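Local coordinates for uncharacterized protein (Porphyromonas gingivalis, PDB 1ZBS) that probably phosphorylates N-acetylglucosamine with ATP, as a putative sugar kinase of the ASKHA (acetate and sugar kinase, Hsc70, actin) superfamily, at residues A[75-79]-A[91-95]; A[149-154]-A[215-220]. One frame throughout, in Å; residues are numbered along the deposited sequence.

The two contacts lie on opposite sides of the chain's centre, their own centres 35 Å and their nearest atoms about 22 Å apart, so they do not touch. Interaction 1 joins helix 75-85 to strand 91-95, at one edge of the first five-stranded sheet. Interaction 2 packs helix 147-159 against helix 210-229, two helices that lie in the chain between strands 130-133 and 238-241 of the second sheet, whose strand order repeats that of the first. Such a pair of related sheets is the hallmark of the ASKHA fold, in which substrates generally bind in the cleft between two lobes. Interaction 1 is a surface contact of a helix on a strand, interaction 2 a buried helix pair.

Interaction 1: residues A[75-79]-A[91-95]; sequences APMLN and RIEVA
Asn79 turns its CG anti to the backbone N (chi1 -176°), which carries the amide across to the strand at Ile92, where CG1 is likewise anti to the backbone N and faces it. The two side chains run obliquely past one another. Asn79 ND2 reaches Ile92 O at 2.8 Å, but the N-H is bent well off the line to its acceptor (119°), so this hydrogen bond is weak despite its short length. The amide also lies against the aliphatic branches of Ile92: ND2 of Asn79 is 3.5 Å from Ile92 CG1, while OD1 of Asn79 is 3.6 Å from Ile92 CG2.

Two residues further along the strand, Val94 lies against Ala75, Leu78 and Asn79 of the helix. Its CG2 packs against Asn79 CB at 3.7 Å, and its CG1 meets Leu78 CD2 at 4.0 Å, the two side chains crossing at about a right angle. Ala75 closes this end, its CB 4.3 Å from Val94 CB. The small methyl probably helps the backbones to come near here, with the CA atoms of Ala75 and Val94 5.9 Å apart. Ile92 and Val94, alternate residues, thus present one face of the strand to the helix, whereas Glu93 points away.

Strand 91-95 pairs through its backbone with strand 62-67, and Leu78 also touches Phe65 there. The segments 75-79 and 91-95 run largely antiparallel, at 144°, as expected for the returning limb of a beta-alpha-beta crossover, here strand 62-67, helix 75-85 and strand 91-95 at the edge of the first sheet.

Interaction 2: residues A[149-154]-A[215-220]; sequences VLGRLF and LVQNSF
Leu150 is the knob of this helix pair: its side chain sits in a hollow formed by Leu215, Val216, Ser219 and Phe220. The CD2 branch does most of the filling. It presses on Ser219 CB at 3.7 Å and lies 4.1 Å from Val216 CA, while the other branch, CD1, approaches the Phe220 ring obliquely. Ser219 gives the nearest wall of the hollow, and Ser219 OG, 4.1 Å from Leu153 CD1, is hydrogen-bonded to the backbone N of Gly145.

A second bump comes from the other helix. Leu215 carries CG anti to its own N (chi1 177°), extending the side chain across to helix 147-159, where CD1 settles against the backbone between Leu153 and Phe154. This methyl is 3.6 Å from Phe154 CA and 4.1 Å from Leu153 CB, and it lies at the edge of the Phe154 ring, near the ring plane. The Leu215 CD2 branch turns instead toward Leu150, reaching Leu150 O at 4.2 Å.

Around this site, Val216 and Phe220 touch Val251 of helix 249-258, and Leu150 touches Val244 of helix 243-247. The short segments cross at 133° with their axes 10.3 Å apart. Leu150 among its four neighbours is a local knobs-into-holes arrangement, within a largely apolar helix-helix interface in the helical region between strands 130-133 and 238-241 of the second ASKHA sheet.

Interaction 1: residues A[75-79]-A[91-95]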
loop_
_atom_site.group_PDB
_atom_site.type_symbol
_atom_site.label_atom_id
_atom_site.label_comp_id
_atom_site.label_asym_id
_atom_site.label_seq_id
_atom_site.Cartn_x
_atom_site.Cartn_y
_atom_site.Cartn_z
ATOM N N ALA A 75 -22.699 -13.721 -4.794
ATOM C CA ALA A 75 -22.985 -14.055 -6.184
ATOM C C ALA A 75 -24.496 -14.073 -6.434
ATOM O O ALA A 75 -24.972 -13.521 -7.425
ATOM C CB ALA A 75 -22.382 -15.417 -6.532
ATOM N N PRO A 76 -25.270 -14.704 -5.530
ATOM C CA PRO A 76 -26.728 -14.774 -5.690
ATOM C C PRO A 76 -27.425 -13.419 -5.715
ATOM O O PRO A 76 -28.633 -13.340 -5.913
ATOM C CB PRO A 76 -27.165 -15.622 -4.497
ATOM C CG PRO A 76 -26.139 -15.300 -3.462
ATOM C CD PRO A 76 -24.864 -15.352 -4.269
HETATM N N MSE A 77 -26.662 -12.357 -5.515
HETATM C CA MSE A 77 -27.229 -11.023 -5.518
HETATM C C MSE A 77 -27.214 -10.497 -6.954
HETATM O O MSE A 77 -28.202 -9.946 -7.443
HETATM C CB MSE A 77 -26.419 -10.125 -4.572
HETATM C CG MSE A 77 -26.976 -8.727 -4.362
HETATM SE SE MSE A 77 -26.582 -7.526 -5.835
HETATM C CE MSE A 77 -24.983 -6.682 -5.121
ATOM N N LEU A 78 -26.093 -10.680 -7.637
ATOM C CA LEU A 78 -25.983 -10.235 -9.020
ATOM C C LEU A 78 -26.875 -11.118 -9.877
ATOM O O LEU A 78 -27.376 -10.693 -10.915
ATOM C CB LEU A 78 -24.533 -10.338 -9.492
ATOM C CG LEU A 78 -24.228 -9.853 -10.909
ATOM C CD1 LEU A 78 -24.763 -8.448 -11.127
ATOM C CD2 LEU A 78 -22.721 -9.900 -11.111
ATOM N N ASN A 79 -27.069 -12.354 -9.427
ATOM C CA ASN A 79 -27.909 -13.308 -10.137
ATOM C C ASN A 79 -29.340 -12.769 -10.156
ATOM O O ASN A 79 -30.035 -12.873 -11.165
ATOM C CB ASN A 79 -27.855 -14.674 -9.441
ATOM C CG ASN A 79 -28.646 -15.744 -10.181
ATOM O OD1 ASN A 79 -29.851 -15.611 -10.393
ATOM N ND2 ASN A 79 -27.966 -16.816 -10.570
ATOM N N ARG A 91 -31.373 -19.808 -17.947
ATOM C CA ARG A 91 -30.275 -20.116 -17.038
ATOM C C ARG A 91 -29.357 -18.919 -16.796
ATOM O O ARG A 91 -28.880 -18.281 -17.739
ATOM C CB ARG A 91 -29.464 -21.290 -17.594
ATOM C CG ARG A 91 -28.481 -21.918 -16.615
ATOM C CD ARG A 91 -27.623 -22.990 -17.292
ATOM N NE ARG A 91 -28.400 -24.099 -17.849
ATOM C CZ ARG A 91 -28.986 -25.057 -17.132
ATOM N NH1 ARG A 91 -28.892 -25.058 -15.810
ATOM N NH2 ARG A 91 -29.658 -26.027 -17.744
ATOM N N ILE A 92 -29.114 -18.632 -15.521
ATOM C CA ILE A 92 -28.260 -17.524 -15.114
ATOM C C ILE A 92 -27.262 -17.977 -14.057
ATOM O O ILE A 92 -27.629 -18.235 -12.910
ATOM C CB ILE A 92 -29.097 -16.371 -14.553
ATOM C CG1 ILE A 92 -28.201 -15.417 -13.767
ATOM C CG2 ILE A 92 -30.227 -16.920 -13.699
ATOM C CD1 ILE A 92 -27.103 -14.806 -14.603
ATOM N N GLU A 93 -25.995 -18.070 -14.454
ATOM C CA GLU A 93 -24.923 -18.504 -13.561
ATOM C C GLU A 93 -23.890 -17.405 -13.322
ATOM O O GLU A 93 -23.394 -16.787 -14.266
ATOM C CB GLU A 93 -24.232 -19.738 -14.149
ATOM C CG GLU A 93 -25.088 -21.000 -14.177
ATOM C CD GLU A 93 -24.344 -22.182 -14.774
ATOM O OE1 GLU A 93 -23.193 -22.425 -14.361
ATOM O OE2 GLU A 93 -24.909 -22.871 -15.650
ATOM N N VAL A 94 -23.566 -17.169 -12.053
ATOM C CA VAL A 94 -22.590 -16.148 -11.680
ATOM C C VAL A 94 -21.423 -16.821 -10.976
ATOM O O VAL A 94 -21.618 -17.563 -10.014
ATOM C CB VAL A 94 -23.211 -15.096 -10.738
ATOM C CG1 VAL A 94 -22.345 -13.850 -10.707
ATOM C CG2 VAL A 94 -24.617 -14.754 -11.202
ATOM N N ALA A 95 -20.215 -16.567 -11.464
ATOM C CA ALA A 95 -19.014 -17.166 -10.888
ATOM C C ALA A 95 -17.858 -16.173 -10.867
ATOM O O ALA A 95 -17.900 -15.145 -11.540
ATOM C CB ALA A 95 -18.625 -18.405 -11.682
#

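Interaction 2: residues A[149-154]-A[215-220]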
loop_
_atom_site.group_PDB
_atom_site.type_symbol
_atom_site.label_atom_id
_atom_site.label_comp_id
_atom_site.label_asym_id
_atom_site.label_seq_id
_atom_site.Cartn_x
_atom_site.Cartn_y
_atom_site.Cartn_z
ATOM N N VAL A 149 0.672 -3.059 -8.458
ATOM C CA VAL A 149 1.911 -3.198 -7.724
ATOM C C VAL A 149 3.100 -2.707 -8.532
ATOM O O VAL A 149 3.966 -2.020 -7.996
ATOM C CB VAL A 149 2.118 -4.635 -7.257
ATOM C CG1 VAL A 149 3.499 -4.787 -6.625
ATOM C CG2 VAL A 149 1.047 -4.980 -6.235
ATOM N N LEU A 150 3.146 -3.039 -9.819
ATOM C CA LEU A 150 4.233 -2.565 -10.673
ATOM C C LEU A 150 4.241 -1.047 -10.576
ATOM O O LEU A 150 5.289 -0.421 -10.447
ATOM C CB LEU A 150 3.990 -2.968 -12.127
ATOM C CG LEU A 150 4.045 -4.465 -12.450
ATOM C CD1 LEU A 150 3.787 -4.667 -13.955
ATOM C CD2 LEU A 150 5.400 -5.026 -12.053
ATOM N N GLY A 151 3.049 -0.464 -10.629
ATOM C CA GLY A 151 2.922 0.978 -10.536
ATOM C C GLY A 151 3.452 1.591 -9.245
ATOM O O GLY A 151 4.214 2.557 -9.296
ATOM N N ARG A 152 3.068 1.066 -8.085
ATOM C CA ARG A 152 3.573 1.675 -6.860
ATOM C C ARG A 152 5.072 1.442 -6.690
ATOM O O ARG A 152 5.790 2.322 -6.203
ATOM C CB ARG A 152 2.822 1.193 -5.615
ATOM C CG ARG A 152 3.074 -0.235 -5.202
ATOM C CD ARG A 152 2.694 -0.418 -3.734
ATOM N NE ARG A 152 2.267 -1.782 -3.467
ATOM C CZ ARG A 152 3.071 -2.766 -3.093
ATOM N NH1 ARG A 152 4.365 -2.544 -2.927
ATOM N NH2 ARG A 152 2.573 -3.978 -2.896
ATOM N N LEU A 153 5.551 0.270 -7.094
ATOM C CA LEU A 153 6.976 -0.009 -6.996
ATOM C C LEU A 153 7.703 1.000 -7.886
ATOM O O LEU A 153 8.631 1.690 -7.455
ATOM C CB LEU A 153 7.292 -1.446 -7.458
ATOM C CG LEU A 153 6.804 -2.595 -6.568
ATOM C CD1 LEU A 153 7.149 -3.935 -7.217
ATOM C CD2 LEU A 153 7.453 -2.508 -5.176
ATOM N N PHE A 154 7.252 1.102 -9.129
ATOM C CA PHE A 154 7.864 2.015 -10.081
ATOM C C PHE A 154 7.906 3.488 -9.646
ATOM O O PHE A 154 8.984 4.081 -9.591
ATOM C CB PHE A 154 7.161 1.896 -11.428
ATOM C CG PHE A 154 7.732 2.792 -12.479
ATOM C CD1 PHE A 154 8.987 2.546 -13.015
ATOM C CD2 PHE A 154 7.018 3.893 -12.923
ATOM C CE1 PHE A 154 9.517 3.390 -13.981
ATOM C CE2 PHE A 154 7.540 4.741 -13.886
ATOM C CZ PHE A 154 8.789 4.488 -14.416
ATOM N N LEU A 215 12.841 -4.413 -12.300
ATOM C CA LEU A 215 11.720 -4.135 -11.409
ATOM C C LEU A 215 10.528 -5.020 -11.793
ATOM O O LEU A 215 9.906 -5.646 -10.934
ATOM C CB LEU A 215 11.333 -2.652 -11.473
ATOM C CG LEU A 215 10.119 -2.203 -10.642
ATOM C CD1 LEU A 215 10.270 -0.723 -10.242
ATOM C CD2 LEU A 215 8.842 -2.414 -11.448
ATOM N N VAL A 216 10.218 -5.080 -13.085
ATOM C CA VAL A 216 9.105 -5.899 -13.561
ATOM C C VAL A 216 9.399 -7.383 -13.378
ATOM O O VAL A 216 8.523 -8.166 -13.009
ATOM C CB VAL A 216 8.811 -5.609 -15.044
ATOM C CG1 VAL A 216 7.738 -6.557 -15.562
ATOM C CG2 VAL A 216 8.343 -4.160 -15.188
ATOM N N GLN A 217 10.653 -7.742 -13.632
ATOM C CA GLN A 217 11.132 -9.107 -13.512
ATOM C C GLN A 217 11.037 -9.635 -12.077
ATOM O O GLN A 217 10.560 -10.749 -11.847
ATOM C CB GLN A 217 12.581 -9.162 -14.002
ATOM C CG GLN A 217 13.353 -10.431 -13.680
ATOM C CD GLN A 217 14.817 -10.329 -14.104
ATOM O OE1 GLN A 217 15.154 -10.475 -15.285
ATOM N NE2 GLN A 217 15.689 -10.054 -13.140
ATOM N N ASN A 218 11.482 -8.837 -11.114
ATOM C CA ASN A 218 11.446 -9.256 -9.725
ATOM C C ASN A 218 10.027 -9.400 -9.208
ATOM O O ASN A 218 9.743 -10.258 -8.369
ATOM C CB ASN A 218 12.216 -8.271 -8.849
ATOM C CG ASN A 218 13.673 -8.189 -9.231
ATOM O OD1 ASN A 218 14.238 -9.150 -9.759
ATOM N ND2 ASN A 218 14.297 -7.048 -8.962
ATOM N N SER A 219 9.127 -8.569 -9.714
ATOM C CA SER A 219 7.751 -8.647 -9.275
ATOM C C SER A 219 7.090 -9.910 -9.816
ATOM O O SER A 219 6.349 -10.584 -9.097
ATOM C CB SER A 219 6.977 -7.413 -9.724
ATOM O OG SER A 219 5.747 -7.345 -9.018
ATOM N N PHE A 220 7.356 -10.232 -11.080
ATOM C CA PHE A 220 6.789 -11.435 -11.685
ATOM C C PHE A 220 7.347 -12.664 -10.972
ATOM O O PHE A 220 6.625 -13.630 -10.728
ATOM C CB PHE A 220 7.128 -11.526 -13.181
ATOM C CG PHE A 220 6.321 -10.596 -14.057
ATOM C CD1 PHE A 220 5.286 -9.824 -13.533
ATOM C CD2 PHE A 220 6.595 -10.510 -15.421
ATOM C CE1 PHE A 220 4.543 -8.973 -14.353
ATOM C CE2 PHE A 220 5.863 -9.665 -16.246
ATOM C CZ PHE A 220 4.826 -8.895 -15.711
#